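Local coordinates for protein KLLA0E08119p (PDB 3VA7) that probably catalyses the ATP- and biotin-dependent carboxylation of urea, the first step of urea breakdown by the allophanate route, at residues I267-A272 and K456-A461; I252-C257 and P273-A278. All coordinates share one frame; numbering follows the deposited sequence.

Contact 1 (I267-A272 and K456-A461)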
loop_
_atom_site.group_PDB
_atom_site.type_symbol
_atom_site.label_atom_id
_atom_site.label_comp_id
_atom_site.label_asym_id
_atom_site.label_seq_id
_atom_site.Cartn_x
_atom_site.Cartn_y
_atom_site.Cartn_z
ATOM N N ILE A 267 19.571 -1.718 -24.475
ATOM C CA ILE A 267 20.819 -2.334 -24.023
ATOM C C ILE A 267 22.024 -1.897 -24.846
ATOM O O ILE A 267 21.988 -1.886 -26.090
ATOM C CB ILE A 267 20.743 -3.906 -23.982
ATOM C CG1 ILE A 267 20.027 -4.375 -22.725
ATOM C CG2 ILE A 267 22.118 -4.592 -24.031
ATOM C CD1 ILE A 267 18.708 -5.009 -23.024
ATOM N N GLU A 268 23.112 -1.569 -24.140
ATOM C CA GLU A 268 24.362 -1.201 -24.797
ATOM C C GLU A 268 25.520 -2.005 -24.249
ATOM O O GLU A 268 25.454 -2.509 -23.137
ATOM C CB GLU A 268 24.623 0.300 -24.666
ATOM C CG GLU A 268 23.381 1.180 -24.847
ATOM C CD GLU A 268 22.652 1.518 -23.524
ATOM O OE1 GLU A 268 23.068 1.084 -22.423
ATOM O OE2 GLU A 268 21.644 2.250 -23.582
ATOM N N GLU A 269 26.579 -2.109 -25.041
ATOM C CA GLU A 269 27.771 -2.882 -24.681
ATOM C C GLU A 269 29.105 -2.343 -25.282
ATOM O O GLU A 269 29.135 -1.634 -26.293
ATOM C CB GLU A 269 27.597 -4.347 -25.114
ATOM C CG GLU A 269 27.707 -4.581 -26.628
ATOM C CD GLU A 269 27.613 -6.075 -26.967
ATOM O OE1 GLU A 269 26.718 -6.484 -27.809
ATOM O OE2 GLU A 269 28.445 -6.819 -26.368
ATOM N N THR A 270 30.196 -2.751 -24.652
ATOM C CA THR A 270 31.527 -2.395 -25.047
ATOM C C THR A 270 32.440 -3.548 -24.611
ATOM O O THR A 270 32.196 -4.187 -23.565
ATOM C CB THR A 270 31.955 -1.000 -24.442
ATOM O OG1 THR A 270 33.014 -0.435 -25.214
ATOM C CG2 THR A 270 32.429 -1.092 -23.002
ATOM N N PRO A 271 33.457 -3.865 -25.433
ATOM C CA PRO A 271 33.718 -3.372 -26.810
ATOM C C PRO A 271 32.624 -3.801 -27.729
ATOM O O PRO A 271 31.871 -4.678 -27.388
ATOM C CB PRO A 271 35.008 -4.098 -27.227
ATOM C CG PRO A 271 35.717 -4.441 -25.928
ATOM C CD PRO A 271 34.584 -4.654 -24.893
ATOM N N ALA A 272 32.521 -3.186 -28.892
ATOM C CA ALA A 272 31.607 -3.694 -29.893
ATOM C C ALA A 272 31.969 -5.164 -30.234
ATOM O O ALA A 272 33.141 -5.514 -30.416
ATOM C CB ALA A 272 31.658 -2.835 -31.105
ATOM N N LYS A 456 18.989 -16.188 -27.313
ATOM C CA LYS A 456 20.035 -16.827 -28.090
ATOM C C LYS A 456 20.618 -15.699 -28.955
ATOM O O LYS A 456 21.852 -15.535 -29.036
ATOM C CB LYS A 456 19.435 -17.980 -28.925
ATOM C CG LYS A 456 20.414 -18.853 -29.765
ATOM C CD LYS A 456 20.996 -20.021 -28.942
ATOM C CE LYS A 456 20.887 -21.368 -29.726
ATOM N NZ LYS A 456 21.557 -22.501 -28.994
ATOM N N MET A 457 19.721 -14.891 -29.537
ATOM C CA MET A 457 20.108 -13.696 -30.277
ATOM C C MET A 457 21.220 -12.933 -29.576
ATOM O O MET A 457 22.359 -12.904 -30.049
ATOM C CB MET A 457 18.909 -12.783 -30.475
ATOM C CG MET A 457 19.207 -11.516 -31.311
ATOM S SD MET A 457 19.767 -10.076 -30.378
ATOM C CE MET A 457 18.317 -9.686 -29.371
ATOM N N PHE A 458 20.912 -12.343 -28.431
ATOM C CA PHE A 458 21.901 -11.516 -27.796
ATOM C C PHE A 458 23.202 -12.259 -27.617
ATOM O O PHE A 458 24.241 -11.690 -27.849
ATOM C CB PHE A 458 21.414 -10.958 -26.466
ATOM C CG PHE A 458 22.337 -9.933 -25.865
ATOM C CD1 PHE A 458 22.747 -10.043 -24.540
ATOM C CD2 PHE A 458 22.797 -8.858 -26.621
ATOM C CE1 PHE A 458 23.581 -9.102 -23.980
ATOM C CE2 PHE A 458 23.638 -7.906 -26.081
ATOM C CZ PHE A 458 24.033 -8.021 -24.768
ATOM N N LYS A 459 23.154 -13.528 -27.232
ATOM C CA LYS A 459 24.393 -14.254 -26.950
ATOM C C LYS A 459 25.226 -14.505 -28.196
ATOM O O LYS A 459 26.454 -14.423 -28.179
ATOM C CB LYS A 459 24.136 -15.581 -26.251
ATOM C CG LYS A 459 25.360 -16.045 -25.509
ATOM C CD LYS A 459 25.238 -17.474 -25.084
ATOM C CE LYS A 459 26.554 -17.952 -24.487
ATOM N NZ LYS A 459 27.605 -17.899 -25.538
ATOM N N GLU A 460 24.557 -14.836 -29.287
ATOM C CA GLU A 460 25.289 -15.130 -30.514
ATOM C C GLU A 460 25.747 -13.830 -31.185
ATOM O O GLU A 460 26.524 -13.844 -32.152
ATOM C CB GLU A 460 24.452 -16.044 -31.422
ATOM C CG GLU A 460 24.458 -17.513 -30.929
ATOM C CD GLU A 460 23.413 -18.402 -31.636
ATOM O OE1 GLU A 460 23.384 -19.625 -31.322
ATOM O OE2 GLU A 460 22.622 -17.897 -32.490
ATOM N N ALA A 461 25.273 -12.713 -30.614
ATOM C CA ALA A 461 25.626 -11.372 -31.027
ATOM C C ALA A 461 24.955 -11.024 -32.343
ATOM O O ALA A 461 25.361 -10.103 -33.020
ATOM C CB ALA A 461 27.168 -11.191 -31.085
#
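In the biotin carboxylase part of the enzyme, Phe458 of the short helix 456-460 packs against Ile267 and Glu269 of strand 264-270. The contact is small, about 113 Å² of buried surface summed over both sides, and all three residues are buried. CG of Phe458 lies anti to the backbone N (chi1 -172°), which carries the ring off the helix and out to the strand. The far end of the ring makes both contacts. The CZ atom of Phe458 meets CG2 of Ile267 at 4.0 Å, a purely apolar touch by the methyl branch of the isoleucine. The same CG2 of Ile267 is 4.2 Å from CE2 of Phe458. CG2 of Ile267 is the branch anti to the backbone N, and this is the methyl that meets the ring.

The side chains of Glu269, two residues on along the strand, and Phe458 approach each other from opposite directions. The Glu269 chain is extended beyond CG, and OE1 of Glu269 stops 3.8 Å from CE2 of Phe458. The carboxylate and the ring are turned 49° against each other, and the oxygen approaches the ring obliquely. No hydrogen bond joins the two segments. The polar end of Glu269 is held instead by Arg423, which forms a salt bridge with OE1. Arg423 also makes a cation-pi contact with Phe458, so one guanidinium serves both sides of the contact.

The helix ends in a Schellman motif. Ala461 takes a positive phi of 73°, and its N bonds weakly to Met457 O. Strand 362-372 flanks the site on one side of strand 264-270, with Ile364 touching both Ile267 and Glu269. Strand 249-261 pairs with the other side and lends Leu259, which touches both Ile267 and Phe458.

Contact 2 (I252-C257 and P273-A278)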
loop_
_atom_site.group_PDB
_atom_site.type_symbol
_atom_site.label_atom_id
_atom_site.label_comp_id
_atom_site.label_asym_id
_atom_site.label_seq_id
_atom_site.Cartn_x
_atom_site.Cartn_y
_atom_site.Cartn_z
ATOM N N ILE A 252 38.059 7.395 -26.743
ATOM C CA ILE A 252 38.168 6.726 -25.463
ATOM C C ILE A 252 37.760 5.261 -25.621
ATOM O O ILE A 252 38.314 4.406 -24.932
ATOM C CB ILE A 252 37.413 7.540 -24.360
ATOM C CG1 ILE A 252 38.122 8.906 -24.217
ATOM C CG2 ILE A 252 37.322 6.791 -23.047
ATOM C CD1 ILE A 252 38.186 9.514 -22.809
ATOM N N GLY A 253 36.888 4.977 -26.597
ATOM C CA GLY A 253 36.447 3.630 -26.905
ATOM C C GLY A 253 35.171 3.651 -27.739
ATOM O O GLY A 253 34.631 4.731 -28.072
ATOM N N GLU A 254 34.680 2.466 -28.101
ATOM C CA GLU A 254 33.451 2.374 -28.877
ATOM C C GLU A 254 32.421 1.528 -28.160
ATOM O O GLU A 254 32.749 0.626 -27.364
ATOM C CB GLU A 254 33.699 1.794 -30.284
ATOM C CG GLU A 254 33.664 0.277 -30.366
ATOM C CD GLU A 254 34.864 -0.371 -29.697
ATOM O OE1 GLU A 254 35.771 0.353 -29.188
ATOM O OE2 GLU A 254 34.912 -1.621 -29.696
ATOM N N ARG A 255 31.170 1.820 -28.463
ATOM C CA ARG A 255 30.078 1.145 -27.828
ATOM C C ARG A 255 29.181 0.753 -28.958
ATOM O O ARG A 255 29.051 1.487 -29.935
ATOM C CB ARG A 255 29.328 2.077 -26.866
ATOM C CG ARG A 255 30.206 2.635 -25.778
ATOM C CD ARG A 255 29.469 3.561 -24.815
ATOM N NE ARG A 255 29.068 4.841 -25.388
ATOM C CZ ARG A 255 29.576 6.022 -25.035
ATOM N NH1 ARG A 255 30.522 6.122 -24.085
ATOM N NH2 ARG A 255 29.122 7.129 -25.626
ATOM N N ASP A 256 28.562 -0.413 -28.809
ATOM C CA ASP A 256 27.504 -0.854 -29.674
ATOM C C ASP A 256 26.138 -0.589 -29.007
ATOM O O ASP A 256 25.900 -0.970 -27.869
ATOM C CB ASP A 256 27.722 -2.318 -29.919
ATOM C CG ASP A 256 26.790 -2.874 -30.908
ATOM O OD1 ASP A 256 25.543 -2.844 -30.703
ATOM O OD2 ASP A 256 27.329 -3.367 -31.907
ATOM N N CYS A 257 25.236 0.048 -29.747
ATOM C CA CYS A 257 23.966 0.503 -29.240
ATOM C C CYS A 257 22.887 0.072 -30.194
ATOM O O CYS A 257 21.838 0.715 -30.338
ATOM C CB CYS A 257 23.985 2.023 -29.076
ATOM S SG CYS A 257 25.250 2.641 -27.875
ATOM N N PRO A 273 30.957 -6.044 -30.302
ATOM C CA PRO A 273 31.270 -7.397 -30.744
ATOM C C PRO A 273 31.518 -7.420 -32.268
ATOM O O PRO A 273 30.998 -6.556 -32.975
ATOM C CB PRO A 273 29.984 -8.147 -30.415
ATOM C CG PRO A 273 28.901 -7.114 -30.668
ATOM C CD PRO A 273 29.504 -5.857 -30.090
ATOM N N ASN A 274 32.298 -8.402 -32.744
ATOM C CA ASN A 274 32.475 -8.698 -34.191
ATOM C C ASN A 274 32.878 -7.490 -34.994
ATOM O O ASN A 274 32.231 -7.135 -35.999
ATOM C CB ASN A 274 31.212 -9.296 -34.824
ATOM C CG ASN A 274 30.812 -10.633 -34.204
ATOM O OD1 ASN A 274 31.660 -11.507 -33.923
ATOM N ND2 ASN A 274 29.503 -10.791 -33.968
ATOM N N LEU A 275 33.928 -6.839 -34.499
ATOM C CA LEU A 275 34.495 -5.684 -35.155
ATOM C C LEU A 275 35.994 -5.830 -35.115
ATOM O O LEU A 275 36.587 -5.945 -34.036
ATOM C CB LEU A 275 34.059 -4.403 -34.470
ATOM C CG LEU A 275 34.701 -3.089 -34.900
ATOM C CD1 LEU A 275 34.027 -2.542 -36.132
ATOM C CD2 LEU A 275 34.559 -2.115 -33.746
ATOM N N PRO A 276 36.611 -5.858 -36.307
ATOM C CA PRO A 276 38.069 -5.977 -36.410
ATOM C C PRO A 276 38.776 -4.664 -36.078
ATOM O O PRO A 276 38.300 -3.572 -36.435
ATOM C CB PRO A 276 38.290 -6.352 -37.875
ATOM C CG PRO A 276 36.861 -6.597 -38.465
ATOM C CD PRO A 276 35.943 -5.830 -37.624
ATOM N N GLU A 277 39.894 -4.793 -35.369
ATOM C CA GLU A 277 40.850 -3.697 -35.149
ATOM C C GLU A 277 41.081 -2.726 -36.340
ATOM O O GLU A 277 41.039 -1.506 -36.150
ATOM C CB GLU A 277 42.184 -4.268 -34.693
ATOM C CG GLU A 277 42.164 -4.769 -33.294
ATOM C CD GLU A 277 42.226 -3.637 -32.248
ATOM O OE1 GLU A 277 42.644 -2.484 -32.583
ATOM O OE2 GLU A 277 41.865 -3.925 -31.072
ATOM N N ALA A 278 41.360 -3.245 -37.540
ATOM C CA ALA A 278 41.485 -2.382 -38.729
ATOM C C ALA A 278 40.366 -1.315 -38.770
ATOM O O ALA A 278 40.617 -0.109 -39.017
ATOM C CB ALA A 278 41.503 -3.219 -40.055
#
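Glu254 OE2 is gripped by two groups: Arg280 NH1 in a salt bridge and the backbone N of Ala272 in a hydrogen bond. It also lies 4.1 Å from CD2 of Leu275, its touch across the contact. The Glu254 chain is bent at chi2 (-71°), and it and the Leu275 side chain approach from opposite directions. Leu275 in turn packs on Tyr306 of strand 299-307.

Asp256 makes the second touch, on the same side of the strand as Glu254. Its OD2 is 3.8 Å from CD of Pro273, and CB of Asp256 is 4.0 Å from that same CD. The aspartate side chain crosses the proline ring at about a right angle. Asp256 CG is anti to the backbone N (chi1 -174°), which sets the carboxylate beside Pro273. OD1 bonds to Ser258 OG, and OD2 forms a salt bridge with Arg235 NH2. That NH2 also bonds to Pro273 O, so Arg235 ties the two segments together where they have no direct hydrogen bond.

Pro276 is the N-cap of helix 277-293. Glu254 and Asp256 face the connection from strand 264-270 to this helix. Such a strand-to-helix connection, laid against an antiparallel sheet, is consistent with the ATP-grasp domain of biotin carboxylases.

Overall arrangement
Contacts 1 and 2 have centres 11 Å apart and share one antiparallel sheet, where strands 249-261 and 264-270 are neighbours. Asp256 N lies 2.9 Å from Glu269 O, a probable backbone hydrogen bond between the two strands. The segments of the two contacts alternate along the chain. Just past strand 264-270, a cis peptide before Pro271 starts the loop that leads from contact 1 into 273-278 of contact 2. Ala461 of contact 1 touches Asn274 of that loop. Both contacts belong to the biotin carboxylase part. The biotinyl group and urea are bound by other residues, mainly of the carboxyltransferase part, and neither contact contributes to those pockets.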